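Local coordinates for SusD homolog (Bacteroides thetaiotaomicron, PDB 3SGH), which probably binds glycans at the cell surface as a SusD-like outer-membrane lipoprotein, delivering them for uptake, at residues T133-Y137 with N466-V471; S118-P122 with R456-T460. All coordinates share one frame. Residue numbers count along the deposited sequence, not the author numbering.

Contact 1. Residues T133-Y137 with N466-V471; sequences TEAPY and NNKANV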
loop_
_atom_site.group_PDB
_atom_site.type_symbol
_atom_site.label_atom_id
_atom_site.label_comp_id
_atom_site.label_asym_id
_atom_site.label_seq_id
_atom_site.Cartn_x
_atom_site.Cartn_y
_atom_site.Cartn_z
ATOM N N THR A 133 12.486 16.566 19.642
ATOM C CA THR A 133 12.945 15.334 18.939
ATOM C C THR A 133 12.817 14.084 19.797
ATOM O O THR A 133 12.476 12.998 19.283
ATOM C CB THR A 133 14.402 15.434 18.442
ATOM O OG1 THR A 133 14.466 16.433 17.419
ATOM C CG2 THR A 133 14.899 14.072 17.890
ATOM N N GLU A 134 13.071 14.227 21.098
ATOM C CA GLU A 134 13.206 13.059 21.938
ATOM C C GLU A 134 11.852 12.555 22.405
ATOM O O GLU A 134 11.578 12.543 23.590
ATOM C CB GLU A 134 14.160 13.329 23.114
ATOM C CG GLU A 134 15.569 13.627 22.605
ATOM C CD GLU A 134 16.621 13.806 23.686
ATOM O OE1 GLU A 134 16.303 13.668 24.904
ATOM O OE2 GLU A 134 17.783 14.086 23.290
ATOM N N ALA A 135 10.998 12.121 21.482
ATOM C CA ALA A 135 9.691 11.608 21.880
ATOM C C ALA A 135 9.775 10.120 22.156
ATOM O O ALA A 135 10.318 9.371 21.353
ATOM C CB ALA A 135 8.637 11.848 20.785
ATOM N N PRO A 136 9.174 9.672 23.255
ATOM C CA PRO A 136 8.991 8.236 23.443
ATOM C C PRO A 136 8.166 7.561 22.364
ATOM O O PRO A 136 7.283 8.185 21.709
ATOM C CB PRO A 136 8.273 8.144 24.805
ATOM C CG PRO A 136 8.696 9.362 25.512
ATOM C CD PRO A 136 8.734 10.429 24.437
ATOM N N TYR A 137 8.473 6.287 22.155
ATOM C CA TYR A 137 7.760 5.480 21.164
ATOM C C TYR A 137 6.497 4.905 21.789
ATOM O O TYR A 137 6.502 4.530 22.940
ATOM C CB TYR A 137 8.636 4.332 20.632
ATOM C CG TYR A 137 9.648 4.747 19.557
ATOM C CD1 TYR A 137 10.526 5.827 19.756
ATOM C CD2 TYR A 137 9.712 4.077 18.331
ATOM C CE1 TYR A 137 11.448 6.201 18.767
ATOM C CE2 TYR A 137 10.630 4.456 17.356
ATOM C CZ TYR A 137 11.507 5.520 17.596
ATOM O OH TYR A 137 12.420 5.918 16.641
ATOM N N ASN A 466 19.959 10.553 17.835
ATOM C CA ASN A 466 19.328 11.706 18.493
ATOM C C ASN A 466 18.185 11.419 19.445
ATOM O O ASN A 466 17.727 12.327 20.156
ATOM C CB ASN A 466 18.850 12.689 17.437
ATOM C CG ASN A 466 19.978 13.120 16.528
ATOM O OD1 ASN A 466 20.907 13.799 16.970
ATOM N ND2 ASN A 466 19.915 12.707 15.283
ATOM N N ASN A 467 17.692 10.185 19.446
ATOM C CA ASN A 467 16.608 9.797 20.328
ATOM C C ASN A 467 16.930 8.414 20.910
ATOM O O ASN A 467 16.073 7.527 20.993
ATOM C CB ASN A 467 15.301 9.799 19.542
ATOM C CG ASN A 467 14.055 9.713 20.426
ATOM O OD1 ASN A 467 14.090 9.991 21.629
ATOM N ND2 ASN A 467 12.936 9.332 19.814
ATOM N N LYS A 468 18.179 8.269 21.348
ATOM C CA LYS A 468 18.755 6.981 21.688
ATOM C C LYS A 468 18.025 6.156 22.769
ATOM O O LYS A 468 17.742 4.981 22.563
ATOM C CB LYS A 468 20.191 7.164 22.151
ATOM C CG LYS A 468 20.979 5.844 22.319
ATOM C CD LYS A 468 22.401 6.172 22.818
ATOM C CE LYS A 468 23.108 4.941 23.281
ATOM N NZ LYS A 468 23.223 3.982 22.151
ATOM N N ALA A 469 17.782 6.759 23.918
ATOM C CA ALA A 469 17.108 6.068 25.017
ATOM C C ALA A 469 15.717 5.584 24.569
ATOM O O ALA A 469 15.341 4.430 24.820
ATOM C CB ALA A 469 17.038 7.014 26.327
ATOM N N ASN A 470 14.964 6.411 23.841
ATOM C CA ASN A 470 13.609 6.005 23.491
ATOM C C ASN A 470 13.580 4.935 22.399
ATOM O O ASN A 470 12.790 4.007 22.453
ATOM C CB ASN A 470 12.762 7.224 23.091
ATOM C CG ASN A 470 12.472 8.148 24.272
ATOM O OD1 ASN A 470 12.299 7.679 25.377
ATOM N ND2 ASN A 470 12.427 9.457 24.040
ATOM N N VAL A 471 14.455 5.057 21.405
ATOM C CA VAL A 471 14.496 4.028 20.358
ATOM C C VAL A 471 14.993 2.688 20.935
ATOM O O VAL A 471 14.512 1.647 20.576
ATOM C CB VAL A 471 15.236 4.477 19.071
ATOM C CG1 VAL A 471 16.701 4.437 19.202
ATOM C CG2 VAL A 471 14.726 3.596 17.875
HETATM O O HOH W 1 18.039 14.996 20.382
HETATM O O HOH W 2 12.110 11.857 26.031
HETATM O O HOH W 3 10.422 4.773 23.589
#

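Contact 2. Residues S118-P122 with R456-T460; sequences SLQGP and RLRFT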
loop_
_atom_site.group_PDB
_atom_site.type_symbol
_atom_site.label_atom_id
_atom_site.label_comp_id
_atom_site.label_asym_id
_atom_site.label_seq_id
_atom_site.Cartn_x
_atom_site.Cartn_y
_atom_site.Cartn_z
ATOM N N SER A 118 2.963 0.343 9.675
ATOM C CA SER A 118 2.920 -0.877 8.841
ATOM C C SER A 118 4.288 -1.245 8.240
ATOM O O SER A 118 4.482 -2.366 7.774
ATOM C CB SER A 118 1.873 -0.730 7.759
ATOM O OG SER A 118 0.580 -0.607 8.356
ATOM N N LEU A 119 5.219 -0.291 8.240
ATOM C CA LEU A 119 6.590 -0.520 7.841
ATOM C C LEU A 119 7.479 -0.979 9.018
ATOM O O LEU A 119 8.136 -2.007 8.911
ATOM C CB LEU A 119 7.166 0.766 7.223
ATOM C CG LEU A 119 6.640 1.122 5.828
ATOM C CD1 LEU A 119 6.996 2.564 5.393
ATOM C CD2 LEU A 119 7.195 0.114 4.745
ATOM N N GLN A 120 7.579 -0.173 10.083
ATOM C CA GLN A 120 8.585 -0.395 11.110
ATOM C C GLN A 120 8.052 -0.856 12.454
ATOM O O GLN A 120 8.805 -1.369 13.263
ATOM C CB GLN A 120 9.440 0.867 11.332
ATOM C CG GLN A 120 8.755 2.017 11.967
ATOM C CD GLN A 120 9.751 3.096 12.331
ATOM O OE1 GLN A 120 10.448 3.597 11.469
ATOM N NE2 GLN A 120 9.873 3.399 13.618
ATOM N N GLY A 121 6.760 -0.695 12.684
ATOM C CA GLY A 121 6.162 -1.081 13.956
ATOM C C GLY A 121 6.039 0.097 14.906
ATOM O O GLY A 121 5.412 1.109 14.550
ATOM N N PRO A 122 6.650 -0.002 16.113
ATOM C CA PRO A 122 6.541 1.144 17.020
ATOM C C PRO A 122 6.987 2.463 16.367
ATOM O O PRO A 122 7.972 2.501 15.647
ATOM C CB PRO A 122 7.502 0.783 18.161
ATOM C CG PRO A 122 7.545 -0.660 18.193
ATOM C CD PRO A 122 7.422 -1.100 16.726
ATOM N N ARG A 456 9.700 -6.338 8.009
ATOM C CA ARG A 456 9.581 -4.940 8.424
ATOM C C ARG A 456 10.813 -4.134 8.005
ATOM O O ARG A 456 11.858 -4.700 7.685
ATOM C CB ARG A 456 9.440 -4.824 9.948
ATOM C CG ARG A 456 10.664 -5.165 10.756
ATOM C CD ARG A 456 10.418 -5.180 12.235
ATOM N NE ARG A 456 10.514 -3.821 12.785
ATOM C CZ ARG A 456 11.651 -3.259 13.184
ATOM N NH1 ARG A 456 12.819 -3.898 13.051
ATOM N NH2 ARG A 456 11.638 -2.026 13.685
ATOM N N LEU A 457 10.684 -2.812 8.037
ATOM C CA LEU A 457 11.847 -1.936 7.998
ATOM C C LEU A 457 12.326 -1.716 9.440
ATOM O O LEU A 457 11.554 -1.864 10.375
ATOM C CB LEU A 457 11.487 -0.604 7.327
ATOM C CG LEU A 457 11.571 -0.586 5.796
ATOM C CD1 LEU A 457 10.817 -1.731 5.135
ATOM C CD2 LEU A 457 11.085 0.779 5.279
ATOM N N ARG A 458 13.592 -1.341 9.597
ATOM C CA ARG A 458 14.200 -1.125 10.882
ATOM C C ARG A 458 14.071 0.338 11.293
ATOM O O ARG A 458 13.795 1.214 10.452
ATOM C CB ARG A 458 15.683 -1.518 10.836
ATOM C CG ARG A 458 15.911 -3.011 10.684
ATOM C CD ARG A 458 17.401 -3.377 10.593
ATOM N NE ARG A 458 17.929 -2.937 9.285
ATOM C CZ ARG A 458 18.644 -1.837 9.075
ATOM N NH1 ARG A 458 18.975 -1.032 10.081
ATOM N NH2 ARG A 458 19.029 -1.512 7.848
ATOM N N PHE A 459 14.289 0.571 12.586
ATOM C CA PHE A 459 14.384 1.910 13.162
ATOM C C PHE A 459 15.589 2.636 12.499
ATOM O O PHE A 459 16.561 1.999 12.044
ATOM C CB PHE A 459 14.543 1.812 14.688
ATOM C CG PHE A 459 13.385 1.115 15.401
ATOM C CD1 PHE A 459 12.085 1.308 15.000
ATOM C CD2 PHE A 459 13.638 0.330 16.506
ATOM C CE1 PHE A 459 11.024 0.726 15.704
ATOM C CE2 PHE A 459 12.607 -0.256 17.218
ATOM C CZ PHE A 459 11.314 -0.074 16.825
ATOM N N THR A 460 15.522 3.960 12.432
ATOM C CA THR A 460 16.513 4.723 11.685
ATOM C C THR A 460 17.765 5.111 12.459
ATOM O O THR A 460 17.753 5.227 13.698
ATOM C CB THR A 460 15.907 6.035 11.176
ATOM O OG1 THR A 460 15.636 6.875 12.310
ATOM C CG2 THR A 460 14.619 5.758 10.330
HETATM O O HOH W 4 11.769 2.748 9.242
HETATM O O HOH W 5 12.825 4.834 13.792
#

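Contact 1. Residues T133-Y137 with N466-V471
In this SusD-like, largely alpha-helical fold, the loop between helices 100-120 and 140-162 lies against the junction where helix 461-466 gives way to helix 468-477. T133 comes first. Its CB points toward the junction, and CG2 packs 4.0 Å from the carbonyl O of N466. E134 is the centre of an inverse gamma turn, closed by the bond from A135 N to T133 O (2.8 Å). The turn brings E134 CA to 3.2 Å from N467 OD1. Water 1 lies within hydrogen-bonding distance of both E134 OE2 (3.1 Å) and N466 O (2.7 Å), and water 2 joins E134 O to N470 ND2. A135 O accepts a nearly straight hydrogen bond from N467 ND2 (3.0 Å). N467 is at the N-cap position, yet its side chain makes no capping bond and instead faces the loop, with OD1 accepting from N470 ND2 at 3.0 Å. P136 runs beside N470, with CD 3.8 Å from ND2. Y137 lays one ring face over V471 CA, and its hydroxyl bonds to E463, which also accepts from N467 ND2. The Y137 backbone is tied through water 3, which accepts from Y137 N (2.9 Å) and donates to N470 O (2.7 Å).

Contact 2. Residues S118-P122 with R456-T460
Helix 100-120 ends here, and the carbonyls of its last two residues are taken up by a distant, extended segment. L119 O accepts from L457 N at 2.8 Å. Q120 O takes two bonds from one guanidinium, from R456 NE at 3.0 Å and from R456 NH2 at 2.9 Å, near the plane of the group. The same arginine forms a salt bridge to D483 through NH1, so its charge is matched beyond this contact. The chain leaves the helix at G121, whose backbone angles would jam a CB against the carbonyl of Q120. The Q120 side chain is satisfied at both ends. NE2 donates to P122 O (2.9 Å) and to water 5, which also accepts from T460 N. OE1 accepts from water 4, which also donates to R458 O. T460 OG1 caps the following helix 461-466 at E463 N. L457 O is the exception: it finds no hydrogen-bond partner and has a CA-H...O contact, 3.4 Å from Q120 CA. Apolar contacts flank these bonds. L119 CD2 meets L457 CD2 at 4.0 Å, and P122 CD meets F459 CZ at 4.0 Å. The chemistry implies a buried polar join: R456 and L457 N satisfy the last carbonyls of helix 100-120, Q120 and two waters bridge to R458 and T460, and D483 and N73 supply further partners.

The two contacts have centres about 15 Å apart and lie on the same side of the chain's centre. Contact 2 is buried, and contact 1 sits farther out and is partly exposed. Their segments alternate along the chain: 118-122, 133-137, 456-460, then 466-471. The end of helix 100-120 and the loop after it are thus each paired with chain more than 300 residues later, around helix 461-466. The contacts also touch. The rings of Y137 and F459 meet edge-to-face, V471 CG2 packs 3.7 Å from F459 CB, and Y137 CD2 lies 3.6 Å from P122 O. Together they form one continuous seam joining early and late parts of the SusD-like fold.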